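Local coordinates for protein nigritoxine (Vibrio nigripulchritudo, PDB 5M41) that is a bacterial toxin active against crustaceans and insects, built on a fold described as new, at residues A[664-676]-A[698-712]. Sequence-based numbering, arbitrary orientation.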
ATOM      1  N   THR A 664       8.752 -45.577  -3.193  1.00 50.01           N
ATOM      2  CA  THR A 664       9.453 -44.986  -2.049  1.00 50.38           C
ATOM      3  C   THR A 664       9.326 -43.450  -2.079  1.00 49.26           C
ATOM      4  O   THR A 664       9.883 -42.758  -1.235  1.00 49.76           O
ATOM      5  CB  THR A 664      10.940 -45.369  -2.104  1.00 52.23           C
ATOM      6  OG1 THR A 664      11.468 -44.923  -3.362  1.00 52.04           O
ATOM      7  CG2 THR A 664      11.112 -46.918  -1.999  1.00 53.96           C
ATOM      8  N   TYR A 665       8.590 -42.927  -3.055  1.00 49.00           N
ATOM      9  CA  TYR A 665       8.305 -41.489  -3.151  1.00 49.73           C
ATOM     10  C   TYR A 665       7.222 -41.109  -2.159  1.00 48.28           C
ATOM     11  O   TYR A 665       6.176 -41.760  -2.093  1.00 50.81           O
ATOM     12  CB  TYR A 665       7.842 -41.129  -4.564  1.00 48.65           C
ATOM     13  CG  TYR A 665       7.644 -39.653  -4.805  1.00 45.75           C
ATOM     14  CD1 TYR A 665       8.742 -38.832  -5.092  1.00 47.34           C
ATOM     15  CD2 TYR A 665       6.361 -39.077  -4.812  1.00 44.74           C
ATOM     16  CE1 TYR A 665       8.584 -37.480  -5.336  1.00 43.28           C
ATOM     17  CE2 TYR A 665       6.190 -37.709  -5.064  1.00 43.87           C
ATOM     18  CZ  TYR A 665       7.319 -36.923  -5.321  1.00 43.61           C
ATOM     19  OH  TYR A 665       7.225 -35.579  -5.584  1.00 42.18           O
ATOM     20  N   THR A 666       7.470 -40.063  -1.380  1.00 47.52           N
ATOM     21  CA  THR A 666       6.560 -39.723  -0.287  1.00 47.36           C
ATOM     22  C   THR A 666       5.820 -38.427  -0.580  1.00 46.92           C
ATOM     23  O   THR A 666       6.283 -37.615  -1.387  1.00 45.94           O
ATOM     24  CB  THR A 666       7.321 -39.534   1.036  1.00 48.32           C
ATOM     25  OG1 THR A 666       8.129 -38.355   0.930  1.00 49.67           O
ATOM     26  CG2 THR A 666       8.215 -40.764   1.345  1.00 49.29           C
ATOM     27  N   LEU A 667       4.683 -38.233   0.094  1.00 45.60           N
ATOM     28  CA  LEU A 667       3.968 -36.959   0.067  1.00 43.14           C
ATOM     29  C   LEU A 667       4.890 -35.824   0.507  1.00 42.08           C
ATOM     30  O   LEU A 667       4.801 -34.720  -0.021  1.00 40.96           O
ATOM     31  CB  LEU A 667       2.723 -36.998   0.970  1.00 40.82           C
ATOM     32  CG  LEU A 667       1.870 -35.720   0.984  1.00 41.41           C
ATOM     33  CD1 LEU A 667       1.227 -35.432  -0.372  1.00 39.26           C
ATOM     34  CD2 LEU A 667       0.786 -35.805   2.044  1.00 40.69           C
ATOM     35  N   GLN A 668       5.752 -36.090   1.484  1.00 43.47           N
ATOM     36  CA  GLN A 668       6.758 -35.102   1.890  1.00 46.60           C
ATOM     37  C   GLN A 668       7.669 -34.647   0.729  1.00 45.18           C
ATOM     38  O   GLN A 668       7.913 -33.446   0.572  1.00 44.40           O
ATOM     39  CB  GLN A 668       7.610 -35.631   3.042  1.00 50.67           C
ATOM     40  CG  GLN A 668       8.285 -34.505   3.805  1.00 58.17           C
ATOM     41  CD  GLN A 668       9.278 -34.996   4.833  1.00 64.89           C
ATOM     42  OE1 GLN A 668       9.206 -34.602   5.999  1.00 72.24           O
ATOM     43  NE2 GLN A 668      10.218 -35.853   4.414  1.00 63.90           N
ATOM     44  N   ASP A 669       8.162 -35.584  -0.084  1.00 44.91           N
ATOM     45  CA  ASP A 669       8.962 -35.190  -1.255  1.00 44.83           C
ATOM     46  C   ASP A 669       8.158 -34.228  -2.131  1.00 45.51           C
ATOM     47  O   ASP A 669       8.688 -33.218  -2.596  1.00 45.09           O
ATOM     48  CB  ASP A 669       9.351 -36.390  -2.110  1.00 45.29           C
ATOM     49  CG  ASP A 669      10.327 -37.339  -1.425  1.00 47.84           C
ATOM     50  OD1 ASP A 669      11.034 -36.952  -0.463  1.00 48.68           O
ATOM     51  OD2 ASP A 669      10.357 -38.502  -1.876  1.00 50.31           O
ATOM     52  N   PHE A 670       6.882 -34.558  -2.348  1.00 43.45           N
ATOM     53  CA  PHE A 670       5.972 -33.763  -3.174  1.00 42.34           C
ATOM     54  C   PHE A 670       5.806 -32.367  -2.602  1.00 42.01           C
ATOM     55  O   PHE A 670       5.988 -31.355  -3.298  1.00 40.69           O
ATOM     56  CB  PHE A 670       4.599 -34.461  -3.309  1.00 40.33           C
ATOM     57  CG  PHE A 670       3.615 -33.704  -4.152  1.00 40.46           C
ATOM     58  CD1 PHE A 670       3.730 -33.699  -5.538  1.00 41.47           C
ATOM     59  CD2 PHE A 670       2.553 -33.021  -3.568  1.00 42.11           C
ATOM     60  CE1 PHE A 670       2.822 -33.009  -6.329  1.00 41.54           C
ATOM     61  CE2 PHE A 670       1.634 -32.327  -4.350  1.00 42.05           C
ATOM     62  CZ  PHE A 670       1.775 -32.317  -5.733  1.00 42.61           C
ATOM     63  N   ILE A 671       5.519 -32.323  -1.309  1.00 41.30           N
ATOM     64  CA  ILE A 671       5.277 -31.063  -0.617  1.00 39.88           C
ATOM     65  C   ILE A 671       6.522 -30.180  -0.637  1.00 40.83           C
ATOM     66  O   ILE A 671       6.439 -28.976  -0.922  1.00 39.76           O
ATOM     67  CB  ILE A 671       4.752 -31.313   0.821  1.00 39.22           C
ATOM     68  CG1 ILE A 671       3.298 -31.828   0.770  1.00 39.26           C
ATOM     69  CG2 ILE A 671       4.874 -30.062   1.690  1.00 39.81           C
ATOM     70  CD1 ILE A 671       2.695 -32.140   2.139  1.00 39.84           C
ATOM     71  N   THR A 672       7.682 -30.777  -0.367  1.00 42.52           N
ATOM     72  CA  THR A 672       8.949 -30.016  -0.369  1.00 43.74           C
ATOM     73  C   THR A 672       9.156 -29.298  -1.710  1.00 43.32           C
ATOM     74  O   THR A 672       9.460 -28.124  -1.744  1.00 44.24           O
ATOM     75  CB  THR A 672      10.147 -30.930  -0.063  1.00 45.80           C
ATOM     76  OG1 THR A 672       9.957 -31.529   1.228  1.00 47.29           O
ATOM     77  CG2 THR A 672      11.479 -30.139  -0.078  1.00 44.43           C
ATOM     78  N   VAL A 673       8.952 -29.996  -2.819  1.00 42.60           N
ATOM     79  CA  VAL A 673       9.131 -29.366  -4.124  1.00 42.28           C
ATOM     80  C   VAL A 673       8.048 -28.299  -4.362  1.00 42.12           C
ATOM     81  O   VAL A 673       8.348 -27.164  -4.756  1.00 41.43           O
ATOM     82  CB  VAL A 673       9.246 -30.417  -5.255  1.00 44.12           C
ATOM     83  CG1 VAL A 673       9.176 -29.771  -6.630  1.00 44.29           C
ATOM     84  CG2 VAL A 673      10.580 -31.155  -5.129  1.00 45.40           C
ATOM     85  N   VAL A 674       6.797 -28.629  -4.052  1.00 41.16           N
ATOM     86  CA  VAL A 674       5.690 -27.714  -4.312  1.00 41.38           C
ATOM     87  C   VAL A 674       5.893 -26.389  -3.573  1.00 42.52           C
ATOM     88  O   VAL A 674       5.709 -25.308  -4.146  1.00 42.84           O
ATOM     89  CB  VAL A 674       4.335 -28.356  -3.909  1.00 40.10           C
ATOM     90  CG1 VAL A 674       3.253 -27.290  -3.762  1.00 40.13           C
ATOM     91  CG2 VAL A 674       3.931 -29.391  -4.946  1.00 40.98           C
ATOM     92  N   GLU A 675       6.251 -26.507  -2.295  1.00 42.82           N
ATOM     93  CA  GLU A 675       6.523 -25.396  -1.408  1.00 45.32           C
ATOM     94  C   GLU A 675       7.653 -24.490  -1.937  1.00 47.02           C
ATOM     95  O   GLU A 675       7.553 -23.279  -1.882  1.00 45.86           O
ATOM     96  CB  GLU A 675       6.920 -25.953  -0.048  1.00 48.60           C
ATOM     97  CG  GLU A 675       7.031 -24.931   1.064  1.00 54.72           C
ATOM     98  CD  GLU A 675       7.307 -25.582   2.413  1.00 62.31           C
ATOM     99  OE1 GLU A 675       8.014 -26.621   2.433  1.00 65.21           O
ATOM    100  OE2 GLU A 675       6.819 -25.060   3.453  1.00 64.44           O
ATOM    101  N   ASN A 676       8.713 -25.092  -2.458  1.00 47.36           N
ATOM    102  CA  ASN A 676       9.784 -24.324  -3.081  1.00 50.28           C
ATOM    103  C   ASN A 676       9.410 -23.670  -4.417  1.00 46.63           C
ATOM    104  O   ASN A 676      10.056 -22.716  -4.814  1.00 47.06           O
ATOM    105  CB  ASN A 676      11.030 -25.174  -3.276  1.00 51.37           C
ATOM    106  CG  ASN A 676      12.195 -24.372  -3.863  1.00 57.53           C
ATOM    107  OD1 ASN A 676      12.751 -23.476  -3.207  1.00 59.90           O
ATOM    108  ND2 ASN A 676      12.555 -24.677  -5.108  1.00 50.65           N
ATOM    109  N   MET A 698      -2.537 -29.807   2.564  1.00 41.46           N
ATOM    110  CA  MET A 698      -1.965 -31.132   2.374  1.00 43.40           C
ATOM    111  C   MET A 698      -1.536 -31.786   3.684  1.00 43.46           C
ATOM    112  O   MET A 698      -1.845 -32.954   3.924  1.00 44.51           O
ATOM    113  CB  MET A 698      -0.829 -31.061   1.373  1.00 43.27           C
ATOM    114  CG  MET A 698      -1.370 -30.681   0.007  1.00 42.28           C
ATOM    115  SD  MET A 698      -0.015 -30.513  -1.158  1.00 44.11           S
ATOM    116  CE  MET A 698      -0.934 -30.129  -2.636  1.00 40.85           C
ATOM    117  N   ARG A 699      -0.859 -31.011   4.520  1.00 42.10           N
ATOM    118  CA  ARG A 699      -0.398 -31.462   5.831  1.00 45.16           C
ATOM    119  C   ARG A 699      -1.559 -31.793   6.785  1.00 45.37           C
ATOM    120  O   ARG A 699      -1.544 -32.833   7.454  1.00 48.38           O
ATOM    121  CB  ARG A 699       0.536 -30.409   6.449  1.00 45.16           C
ATOM    122  CG  ARG A 699       1.922 -30.395   5.823  1.00 47.48           C
ATOM    123  CD  ARG A 699       2.773 -29.240   6.341  1.00 49.04           C
ATOM    124  NE  ARG A 699       4.088 -29.232   5.698  1.00 53.66           N
ATOM    125  CZ  ARG A 699       4.917 -28.185   5.660  1.00 55.64           C
ATOM    126  NH1 ARG A 699       4.563 -27.035   6.216  1.00 57.14           N
ATOM    127  NH2 ARG A 699       6.107 -28.291   5.067  1.00 54.78           N
ATOM    128  N   ALA A 700      -2.567 -30.926   6.833  1.00 44.44           N
ATOM    129  CA  ALA A 700      -3.770 -31.193   7.641  1.00 45.65           C
ATOM    130  C   ALA A 700      -4.490 -32.481   7.188  1.00 46.27           C
ATOM    131  O   ALA A 700      -4.972 -33.251   8.022  1.00 46.98           O
ATOM    132  CB  ALA A 700      -4.726 -29.995   7.630  1.00 42.43           C
ATOM    133  N   THR A 701      -4.536 -32.718   5.873  1.00 45.44           N
ATOM    134  CA  THR A 701      -5.218 -33.881   5.315  1.00 44.99           C
ATOM    135  C   THR A 701      -4.458 -35.155   5.670  1.00 47.57           C
ATOM    136  O   THR A 701      -5.066 -36.116   6.122  1.00 48.89           O
ATOM    137  CB  THR A 701      -5.450 -33.717   3.801  1.00 45.04           C
ATOM    138  OG1 THR A 701      -6.314 -32.592   3.578  1.00 46.47           O
ATOM    139  CG2 THR A 701      -6.095 -34.943   3.186  1.00 46.35           C
ATOM    140  N   ALA A 702      -3.127 -35.140   5.515  1.00 46.63           N
ATOM    141  CA  ALA A 702      -2.269 -36.264   5.938  1.00 46.43           C
ATOM    142  C   ALA A 702      -2.484 -36.589   7.416  1.00 49.19           C
ATOM    143  O   ALA A 702      -2.653 -37.753   7.796  1.00 49.11           O
ATOM    144  CB  ALA A 702      -0.798 -35.949   5.683  1.00 45.83           C
ATOM    145  N   LYS A 703      -2.485 -35.547   8.240  1.00 50.22           N
ATOM    146  CA  LYS A 703      -2.639 -35.711   9.674  1.00 53.72           C
ATOM    147  C   LYS A 703      -4.021 -36.274  10.041  1.00 54.19           C
ATOM    148  O   LYS A 703      -4.137 -37.201  10.837  1.00 52.88           O
ATOM    149  CB  LYS A 703      -2.419 -34.372  10.373  1.00 54.03           C
ATOM    150  CG  LYS A 703      -2.573 -34.464  11.876  1.00 60.81           C
ATOM    151  CD  LYS A 703      -2.266 -33.154  12.577  1.00 64.00           C
ATOM    152  CE  LYS A 703      -2.426 -33.333  14.078  1.00 68.21           C
ATOM    153  NZ  LYS A 703      -1.579 -32.370  14.832  1.00 74.88           N
ATOM    154  N   ASN A 704      -5.061 -35.692   9.460  1.00 53.51           N
ATOM    155  CA  ASN A 704      -6.430 -36.085   9.765  1.00 53.73           C
ATOM    156  C   ASN A 704      -6.755 -37.555   9.431  1.00 54.67           C
ATOM    157  O   ASN A 704      -7.608 -38.146  10.075  1.00 58.95           O
ATOM    158  CB  ASN A 704      -7.427 -35.151   9.082  1.00 50.93           C
ATOM    159  CG  ASN A 704      -8.816 -35.267   9.675  1.00 54.69           C
ATOM    160  OD1 ASN A 704      -9.000 -35.080  10.884  1.00 55.60           O
ATOM    161  ND2 ASN A 704      -9.799 -35.601   8.841  1.00 53.23           N
ATOM    162  N   MET A 705      -6.081 -38.138   8.440  1.00 52.90           N
ATOM    163  CA  MET A 705      -6.245 -39.563   8.106  1.00 52.77           C
ATOM    164  C   MET A 705      -5.362 -40.461   8.989  1.00 54.13           C
ATOM    165  O   MET A 705      -5.256 -41.677   8.755  1.00 54.25           O
ATOM    166  CB  MET A 705      -5.920 -39.808   6.622  1.00 51.87           C
ATOM    167  CG  MET A 705      -4.451 -39.593   6.259  1.00 50.32           C
ATOM    168  SD  MET A 705      -4.087 -39.917   4.514  1.00 51.52           S
ATOM    169  CE  MET A 705      -4.191 -41.707   4.427  1.00 50.17           C
ATOM    170  N   GLY A 706      -4.715 -39.857   9.986  1.00 53.41           N
ATOM    171  CA  GLY A 706      -3.898 -40.599  10.951  1.00 53.90           C
ATOM    172  C   GLY A 706      -2.499 -40.871  10.430  1.00 54.59           C
ATOM    173  O   GLY A 706      -1.819 -41.767  10.908  1.00 55.06           O
ATOM    174  N   ALA A 707      -2.062 -40.119   9.420  1.00 51.05           N
ATOM    175  CA  ALA A 707      -0.732 -40.368   8.862  1.00 51.87           C
ATOM    176  C   ALA A 707       0.156 -39.121   8.953  1.00 51.14           C
ATOM    177  O   ALA A 707      -0.071 -38.243   9.794  1.00 50.56           O
ATOM    178  CB  ALA A 707      -0.844 -40.888   7.423  1.00 49.90           C
ATOM    179  N   SER A 708       1.172 -39.060   8.101  1.00 50.72           N
ATOM    180  CA  SER A 708       2.032 -37.897   8.013  1.00 50.93           C
ATOM    181  C   SER A 708       2.639 -37.910   6.635  1.00 50.07           C
ATOM    182  O   SER A 708       2.721 -38.969   6.003  1.00 48.88           O
ATOM    183  CB  SER A 708       3.139 -37.933   9.070  1.00 52.60           C
ATOM    184  OG  SER A 708       4.069 -38.959   8.767  1.00 56.24           O
ATOM    185  N   PRO A 709       3.097 -36.735   6.170  1.00 50.34           N
ATOM    186  CA  PRO A 709       3.657 -36.669   4.823  1.00 47.94           C
ATOM    187  C   PRO A 709       4.815 -37.654   4.568  1.00 48.79           C
ATOM    188  O   PRO A 709       4.906 -38.222   3.471  1.00 45.69           O
ATOM    189  CB  PRO A 709       4.086 -35.200   4.699  1.00 48.11           C
ATOM    190  CG  PRO A 709       3.136 -34.471   5.617  1.00 47.39           C
ATOM    191  CD  PRO A 709       2.998 -35.400   6.796  1.00 48.26           C
ATOM    192  N   ASP A 710       5.681 -37.875   5.553  1.00 50.10           N
ATOM    193  CA  ASP A 710       6.800 -38.816   5.340  1.00 53.90           C
ATOM    194  C   ASP A 710       6.434 -40.309   5.493  1.00 54.09           C
ATOM    195  O   ASP A 710       7.265 -41.163   5.217  1.00 54.39           O
ATOM    196  CB  ASP A 710       8.007 -38.472   6.230  1.00 58.90           C
ATOM    197  CG  ASP A 710       7.661 -38.470   7.715  1.00 62.74           C
ATOM    198  OD1 ASP A 710       6.541 -38.873   8.092  1.00 62.40           O
ATOM    199  OD2 ASP A 710       8.517 -38.055   8.518  1.00 69.45           O
ATOM    200  N   THR A 711       5.212 -40.616   5.933  1.00 52.72           N
ATOM    201  CA  THR A 711       4.765 -42.022   6.041  1.00 53.55           C
ATOM    202  C   THR A 711       3.755 -42.387   4.930  1.00 51.89           C
ATOM    203  O   THR A 711       3.270 -43.517   4.854  1.00 51.04           O
ATOM    204  CB  THR A 711       4.198 -42.371   7.446  1.00 53.16           C
ATOM    205  OG1 THR A 711       3.072 -41.544   7.761  1.00 52.26           O
ATOM    206  CG2 THR A 711       5.272 -42.204   8.559  1.00 55.50           C
ATOM    207  N   LEU A 712       3.455 -41.412   4.076  1.00 48.72           N
ATOM    208  CA  LEU A 712       2.564 -41.601   2.944  1.00 48.11           C
ATOM    209  C   LEU A 712       3.329 -41.795   1.645  1.00 48.64           C
ATOM    210  O   LEU A 712       3.970 -40.858   1.150  1.00 48.96           O
ATOM    211  CB  LEU A 712       1.592 -40.421   2.828  1.00 45.99           C
ATOM    212  CG  LEU A 712       0.478 -40.382   3.896  1.00 45.89           C
ATOM    213  CD1 LEU A 712      -0.183 -39.013   3.932  1.00 44.26           C
ATOM    214  CD2 LEU A 712      -0.556 -41.465   3.627  1.00 45.03           C
TER
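M698 and I671 meet through torsions of similar value: CG of M698 (chi1 -66°) and CG1 of I671 (chi1 -72°) each lie anti to their own carbonyl carbon, and the extended chains then run alongside one another, heading opposite ways. CD1 of I671 rests 3.8 Å from CB of M698. The thioether continues to F670, where CE of M698 lies at the ring edge, close to its plane and 3.8 Å from CE2, in a Met-aromatic contact. One turn nearer the N-terminus of its helix, L667 packs CD2 against CB of A702 at 4.0 Å and CD1 of L712 at 3.8 Å, the L667 and L712 side chains lying alongside with a common heading. Toward the surface, the extended R699 passes I671 to form a long salt bridge, its NH2 3.7 Å from both OE1 and OE2 of E675; with carboxylate and guanidinium planes 75° apart, one nitrogen faces the carboxylate at long range, a loose pairing rather than a bidentate one.

The contact also illustrates how the first turn of a helix, whose N-H groups lack partners within the helix, can be satisfied from two sides. From outside, O of L712 accepts from N of L667 at 2.9 Å almost in line with its C=O, while O of P709 takes N of Q668 at 3.0 Å from well above the carbonyl plane. From within, OG1 of T666 receives N of D669, and N of T666 donates weakly to OD2 of D669, the same oxygen that S743 of helix 739-751 bonds. Helix 667-676 and the last turns of helix 688-704 run nearly antiparallel, and the returning loop follows a Schellman motif at G706. The arrangement is that of an antiparallel helical hairpin beside a β-sheet, its first helix opened by a capping box.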